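Local coordinates for protein putative peptidase (Chlamydophila abortus, PDB 3CE2) that probably acts as a zinc-dependent oligopeptidase of the M3B family, cleaving a variety of small bioactive peptides, at residues A[92-95]-A[96-100]; A[99-102]-A[103-107]. One frame throughout, in Å; residues are numbered along the deposited sequence.

Through its ring, His94 at the end of helix 66-96 packs on helix 101-120 and so ties interaction 1 to interaction 2, its CE1 lying 4.0 Å from Ile104 CG1 and its CD2 3.7 Å from Leu107 CD2. Interaction 1 (92-95 with 96-100) closes helix 66-96 and turns through the linker; interaction 2 (99-102 with 103-107) opens helix 101-120. They share Thr99 and Asn100, and their centres lie about 7 Å apart. The centre of interaction 1 lies about 24 Å and that of interaction 2 about 28 Å from the centre of the chain; they join two consecutive helices rather than shape an annotated zinc site.

Interaction 1 of 2, residues A[92-95]-A[96-100]; sequences LTHD and QDITN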
ATOM      1  N   LEU A  92      -5.507 -18.026   8.429  1.00 47.39           N
ATOM      2  CA  LEU A  92      -6.094 -18.522   7.199  1.00 47.66           C
ATOM      3  C   LEU A  92      -7.318 -19.367   7.543  1.00 52.09           C
ATOM      4  O   LEU A  92      -8.328 -19.299   6.847  1.00 54.94           O
ATOM      5  CB  LEU A  92      -5.089 -19.370   6.411  1.00 43.23           C
ATOM      6  CG  LEU A  92      -3.847 -18.769   5.758  1.00 44.69           C
ATOM      7  CD1 LEU A  92      -3.087 -19.886   5.014  1.00 46.09           C
ATOM      8  CD2 LEU A  92      -4.197 -17.631   4.814  1.00 42.04           C
ATOM      9  N   THR A  93      -7.211 -20.172   8.606  1.00 51.69           N
ATOM     10  CA  THR A  93      -8.299 -21.062   9.041  1.00 55.72           C
ATOM     11  C   THR A  93      -9.528 -20.238   9.450  1.00 50.13           C
ATOM     12  O   THR A  93     -10.637 -20.479   8.982  1.00 51.62           O
ATOM     13  CB  THR A  93      -7.839 -21.999  10.212  1.00 59.62           C
ATOM     14  OG1 THR A  93      -6.904 -22.971   9.714  1.00 63.95           O
ATOM     15  CG2 THR A  93      -9.029 -22.729  10.850  1.00 49.31           C
ATOM     16  N   HIS A  94      -9.290 -19.246  10.298  1.00 39.57           N
ATOM     17  CA  HIS A  94     -10.281 -18.281  10.715  1.00 41.59           C
ATOM     18  C   HIS A  94     -10.995 -17.604   9.556  1.00 46.72           C
ATOM     19  O   HIS A  94     -12.184 -17.357   9.622  1.00 53.30           O
ATOM     20  CB  HIS A  94      -9.606 -17.241  11.609  1.00 45.71           C
ATOM     21  CG  HIS A  94     -10.470 -16.067  11.949  1.00 54.55           C
ATOM     22  ND1 HIS A  94     -11.595 -16.171  12.740  1.00 56.65           N
ATOM     23  CD2 HIS A  94     -10.353 -14.753  11.633  1.00 58.56           C
ATOM     24  CE1 HIS A  94     -12.133 -14.972  12.893  1.00 56.84           C
ATOM     25  NE2 HIS A  94     -11.400 -14.094  12.232  1.00 54.67           N
ATOM     26  N   ASP A  95     -10.282 -17.292   8.484  1.00 50.68           N
ATOM     27  CA  ASP A  95     -10.888 -16.527   7.411  1.00 46.02           C
ATOM     28  C   ASP A  95     -11.811 -17.366   6.542  1.00 51.45           C
ATOM     29  O   ASP A  95     -12.616 -16.829   5.760  1.00 47.97           O
ATOM     30  CB  ASP A  95      -9.814 -15.850   6.572  1.00 49.46           C
ATOM     31  CG  ASP A  95      -9.231 -14.626   7.252  1.00 54.05           C
ATOM     32  OD1 ASP A  95      -9.787 -14.201   8.289  1.00 58.75           O
ATOM     33  OD2 ASP A  95      -8.217 -14.091   6.752  1.00 54.55           O
ATOM     34  N   GLN A  96     -11.702 -18.685   6.671  1.00 55.59           N
ATOM     35  CA  GLN A  96     -12.605 -19.585   5.950  1.00 58.43           C
ATOM     36  C   GLN A  96     -14.048 -19.447   6.438  1.00 56.61           C
ATOM     37  O   GLN A  96     -14.990 -19.623   5.657  1.00 55.68           O
ATOM     38  CB  GLN A  96     -12.140 -21.027   6.098  1.00 56.91           C
ATOM     39  CG  GLN A  96     -10.992 -21.352   5.190  1.00 53.65           C
ATOM     40  CD  GLN A  96     -10.195 -22.559   5.634  1.00 47.37           C
ATOM     41  OE1 GLN A  96      -9.206 -22.907   5.007  1.00 52.68           O
ATOM     42  NE2 GLN A  96     -10.604 -23.186   6.723  1.00 37.68           N
ATOM     43  N   ASP A  97     -14.185 -19.120   7.729  1.00 54.95           N
ATOM     44  CA  ASP A  97     -15.471 -18.970   8.421  1.00 54.39           C
ATOM     45  C   ASP A  97     -15.270 -18.154   9.704  1.00 46.73           C
ATOM     46  O   ASP A  97     -14.826 -18.668  10.716  1.00 49.78           O
ATOM     47  CB  ASP A  97     -16.071 -20.347   8.729  1.00 55.83           C
ATOM     48  CG  ASP A  97     -17.366 -20.267   9.538  1.00 68.81           C
ATOM     49  OD1 ASP A  97     -17.887 -19.146   9.805  1.00 68.95           O
ATOM     50  OD2 ASP A  97     -17.857 -21.355   9.921  1.00 73.94           O
ATOM     51  N   ILE A  98     -15.596 -16.874   9.665  1.00 47.08           N
ATOM     52  CA  ILE A  98     -15.110 -15.971  10.706  1.00 47.87           C
ATOM     53  C   ILE A  98     -15.850 -16.091  12.039  1.00 51.80           C
ATOM     54  O   ILE A  98     -15.426 -15.538  13.060  1.00 49.19           O
ATOM     55  CB  ILE A  98     -15.057 -14.524  10.208  1.00 50.48           C
ATOM     56  CG1 ILE A  98     -16.468 -13.996   9.916  1.00 44.80           C
ATOM     57  CG2 ILE A  98     -14.161 -14.440   8.945  1.00 44.88           C
ATOM     58  CD1 ILE A  98     -16.489 -12.519   9.410  1.00 42.25           C
ATOM     59  N   THR A  99     -16.944 -16.843  12.034  1.00 53.93           N
ATOM     60  CA  THR A  99     -17.721 -17.028  13.254  1.00 52.45           C
ATOM     61  C   THR A  99     -17.378 -18.324  13.979  1.00 51.83           C
ATOM     62  O   THR A  99     -17.697 -18.479  15.148  1.00 51.70           O
ATOM     63  CB  THR A  99     -19.210 -17.058  12.978  1.00 47.84           C
ATOM     64  OG1 THR A  99     -19.534 -18.319  12.388  1.00 45.94           O
ATOM     65  CG2 THR A  99     -19.621 -15.904  12.067  1.00 42.75           C
ATOM     66  N   ASN A 100     -16.750 -19.260  13.284  1.00 48.40           N
ATOM     67  CA  ASN A 100     -16.268 -20.459  13.940  1.00 48.79           C
ATOM     68  C   ASN A 100     -15.511 -20.226  15.250  1.00 53.57           C
ATOM     69  O   ASN A 100     -14.513 -19.496  15.276  1.00 59.96           O
ATOM     70  CB  ASN A 100     -15.384 -21.233  12.996  1.00 49.94           C
ATOM     71  CG  ASN A 100     -15.067 -22.593  13.526  1.00 51.85           C
ATOM     72  OD1 ASN A 100     -14.294 -22.749  14.477  1.00 52.36           O
ATOM     73  ND2 ASN A 100     -15.679 -23.594  12.932  1.00 48.28           N
TER
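The last turn of helix 66-96 and the turn that follows it show how a helix is brought to a close, with the carbonyls of Leu92, Thr93 and His94 facing Gln96 and Asp97. Gln96 N bonds to Thr93 O at 3.1 Å and makes only a weak bond to Leu92 O. Asp97 N reaches His94 O at 3.3 Å. In both sounder bonds the donor stands well above the carbonyl plane, by 60° for Thr93 O, and each spans three residues, so the coil tightens as it ends. Ile98 CA adds a CH...O contact to His94 O.

Gln96 folds back over carbonyls of the preceding turn, whereas the His94 ring reaches forward to Ile98. The Gln96 chain runs extended beyond CG, its NE2 3.5 Å from Thr93 O, while its OE1 is held by Trp24. His94, with CG anti to the backbone N (chi1 171°), sends its ring along the linker until CE1 comes within 3.3 Å of Ile98 O, an oblique approach. Ile98 CG2 lies over one face of that ring near its rim, and is 3.6 Å from His94 O. A type I turn from Asp97 to Asn100 continues the chain, and Thr99 OG1 gives a hydrogen bond to Asp97 OD1 on its syn side.

Asp95 is buried, and its carboxylate is satisfied by a salt bridge to Arg371 and a hydrogen bond to Tyr375. Its side chain also touches Leu387 of strand 385-387, while His94 packs against helix 101-120.

Interaction 2 of 2, residues A[99-102]-A[103-107]; sequences TNQE and GIADL
Asn100 OD1 accepts the N-H of Gly103 at 2.9 Å, a fairly straight bond (165° at the hydrogen) that makes Asn100 the N-cap of helix 101-120. The same oxygen lies 3.0 Å from Glu102 N. With CG anti to the backbone N, the amide swings forward over the first turn, and the donor is tilted 27° from the plane of the amide carbonyl. Capping thus supplies an acceptor to an N-H that has no preceding helical carbonyl to use.

From there the regular pattern takes over. Ile104 N bonds to Asn100 O, Ala105 N to Gln101 O, and Asp106 N to Glu102 O at 2.9 Å, the last nearly along the C=O axis.

Side chains of the first turn pack back on the cap and on one another. Ile104 extends its CG1 branch back toward the cap, so that CD1 sits 3.6 Å from Asn100 O and 3.8 Å from Thr99 O. Gln101, its chain bent beyond CB, crosses Ile104 obliquely, bringing NE2 to 4.1 Å from Ile104 CB. Farther along, Leu107 packs on Tyr87 and His91 of helix 66-96.

One turn apart, Glu102 and Asp106 share a flank. Glu102 CG is 3.9 Å from Asp106 OD2, and the two carboxylate planes differ by 19°. Glu102 OE2 and Asp106 OD2 are 4.3 Å apart, with Arg33 making a salt bridge to Asp106 and a long, weak ion pair to Glu102. The arginine would probably offset the repulsion between the two acids, and negative groups in the first turns should also interact favourably with the dipole of the helix.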
ATOM      1  N   THR A  99     -16.944 -16.843  12.034  1.00 53.93           N
ATOM      2  CA  THR A  99     -17.721 -17.028  13.254  1.00 52.45           C
ATOM      3  C   THR A  99     -17.378 -18.324  13.979  1.00 51.83           C
ATOM      4  O   THR A  99     -17.697 -18.479  15.148  1.00 51.70           O
ATOM      5  CB  THR A  99     -19.210 -17.058  12.978  1.00 47.84           C
ATOM      6  OG1 THR A  99     -19.534 -18.319  12.388  1.00 45.94           O
ATOM      7  CG2 THR A  99     -19.621 -15.904  12.067  1.00 42.75           C
ATOM      8  N   ASN A 100     -16.750 -19.260  13.284  1.00 48.40           N
ATOM      9  CA  ASN A 100     -16.268 -20.459  13.940  1.00 48.79           C
ATOM     10  C   ASN A 100     -15.511 -20.226  15.250  1.00 53.57           C
ATOM     11  O   ASN A 100     -14.513 -19.496  15.276  1.00 59.96           O
ATOM     12  CB  ASN A 100     -15.384 -21.233  12.996  1.00 49.94           C
ATOM     13  CG  ASN A 100     -15.067 -22.593  13.526  1.00 51.85           C
ATOM     14  OD1 ASN A 100     -14.294 -22.749  14.477  1.00 52.36           O
ATOM     15  ND2 ASN A 100     -15.679 -23.594  12.932  1.00 48.28           N
ATOM     16  N   GLN A 101     -15.959 -20.881  16.322  1.00 58.24           N
ATOM     17  CA  GLN A 101     -15.462 -20.579  17.675  1.00 59.77           C
ATOM     18  C   GLN A 101     -14.025 -21.032  17.932  1.00 59.34           C
ATOM     19  O   GLN A 101     -13.250 -20.359  18.633  1.00 56.59           O
ATOM     20  CB  GLN A 101     -16.395 -21.132  18.761  1.00 64.46           C
ATOM     21  CG  GLN A 101     -16.066 -20.603  20.176  1.00 75.92           C
ATOM     22  CD  GLN A 101     -15.649 -19.088  20.208  1.00 83.20           C
ATOM     23  OE1 GLN A 101     -16.462 -18.180  19.926  1.00 80.13           O
ATOM     24  NE2 GLN A 101     -14.377 -18.829  20.576  1.00 79.16           N
ATOM     25  N   GLU A 102     -13.672 -22.181  17.377  1.00 56.82           N
ATOM     26  CA  GLU A 102     -12.311 -22.681  17.482  1.00 53.83           C
ATOM     27  C   GLU A 102     -11.381 -21.838  16.573  1.00 54.23           C
ATOM     28  O   GLU A 102     -10.318 -21.384  17.001  1.00 47.80           O
ATOM     29  CB  GLU A 102     -12.296 -24.147  17.090  1.00 52.70           C
ATOM     30  CG  GLU A 102     -11.010 -24.832  17.363  1.00 62.29           C
ATOM     31  CD  GLU A 102     -11.004 -26.216  16.771  1.00 68.52           C
ATOM     32  OE1 GLU A 102     -11.178 -27.191  17.539  1.00 71.86           O
ATOM     33  OE2 GLU A 102     -10.847 -26.326  15.536  1.00 67.26           O
ATOM     34  N   GLY A 103     -11.793 -21.619  15.328  1.00 48.42           N
ATOM     35  CA  GLY A 103     -11.126 -20.639  14.502  1.00 47.62           C
ATOM     36  C   GLY A 103     -10.706 -19.455  15.348  1.00 48.14           C
ATOM     37  O   GLY A 103      -9.518 -19.121  15.417  1.00 50.48           O
ATOM     38  N   ILE A 104     -11.677 -18.828  16.009  1.00 46.26           N
ATOM     39  CA  ILE A 104     -11.440 -17.592  16.745  1.00 42.88           C
ATOM     40  C   ILE A 104     -10.485 -17.765  17.928  1.00 49.31           C
ATOM     41  O   ILE A 104      -9.683 -16.868  18.225  1.00 52.50           O
ATOM     42  CB  ILE A 104     -12.751 -17.009  17.276  1.00 44.61           C
ATOM     43  CG1 ILE A 104     -13.707 -16.701  16.123  1.00 49.55           C
ATOM     44  CG2 ILE A 104     -12.489 -15.776  18.168  1.00 38.94           C
ATOM     45  CD1 ILE A 104     -15.062 -16.146  16.573  1.00 44.99           C
ATOM     46  N   ALA A 105     -10.580 -18.898  18.619  1.00 51.31           N
ATOM     47  CA  ALA A 105      -9.775 -19.110  19.829  1.00 56.85           C
ATOM     48  C   ALA A 105      -8.313 -19.405  19.503  1.00 58.90           C
ATOM     49  O   ALA A 105      -7.406 -18.894  20.179  1.00 62.80           O
ATOM     50  CB  ALA A 105     -10.358 -20.221  20.681  1.00 53.90           C
ATOM     51  N   ASP A 106      -8.109 -20.248  18.489  1.00 57.77           N
ATOM     52  CA  ASP A 106      -6.789 -20.555  17.942  1.00 59.76           C
ATOM     53  C   ASP A 106      -6.056 -19.255  17.634  1.00 58.39           C
ATOM     54  O   ASP A 106      -4.987 -18.994  18.183  1.00 57.31           O
ATOM     55  CB  ASP A 106      -6.922 -21.371  16.649  1.00 63.81           C
ATOM     56  CG  ASP A 106      -7.270 -22.840  16.901  1.00 67.15           C
ATOM     57  OD1 ASP A 106      -7.221 -23.285  18.080  1.00 64.30           O
ATOM     58  OD2 ASP A 106      -7.582 -23.538  15.899  1.00 63.10           O
ATOM     59  N   LEU A 107      -6.649 -18.433  16.774  1.00 51.81           N
ATOM     60  CA  LEU A 107      -6.063 -17.155  16.411  1.00 54.22           C
ATOM     61  C   LEU A 107      -5.708 -16.278  17.620  1.00 56.64           C
ATOM     62  O   LEU A 107      -4.662 -15.640  17.646  1.00 62.59           O
ATOM     63  CB  LEU A 107      -7.008 -16.399  15.477  1.00 50.38           C
ATOM     64  CG  LEU A 107      -6.551 -15.034  14.974  1.00 47.83           C
ATOM     65  CD1 LEU A 107      -5.343 -15.202  14.071  1.00 46.29           C
ATOM     66  CD2 LEU A 107      -7.681 -14.374  14.213  1.00 50.41           C
TER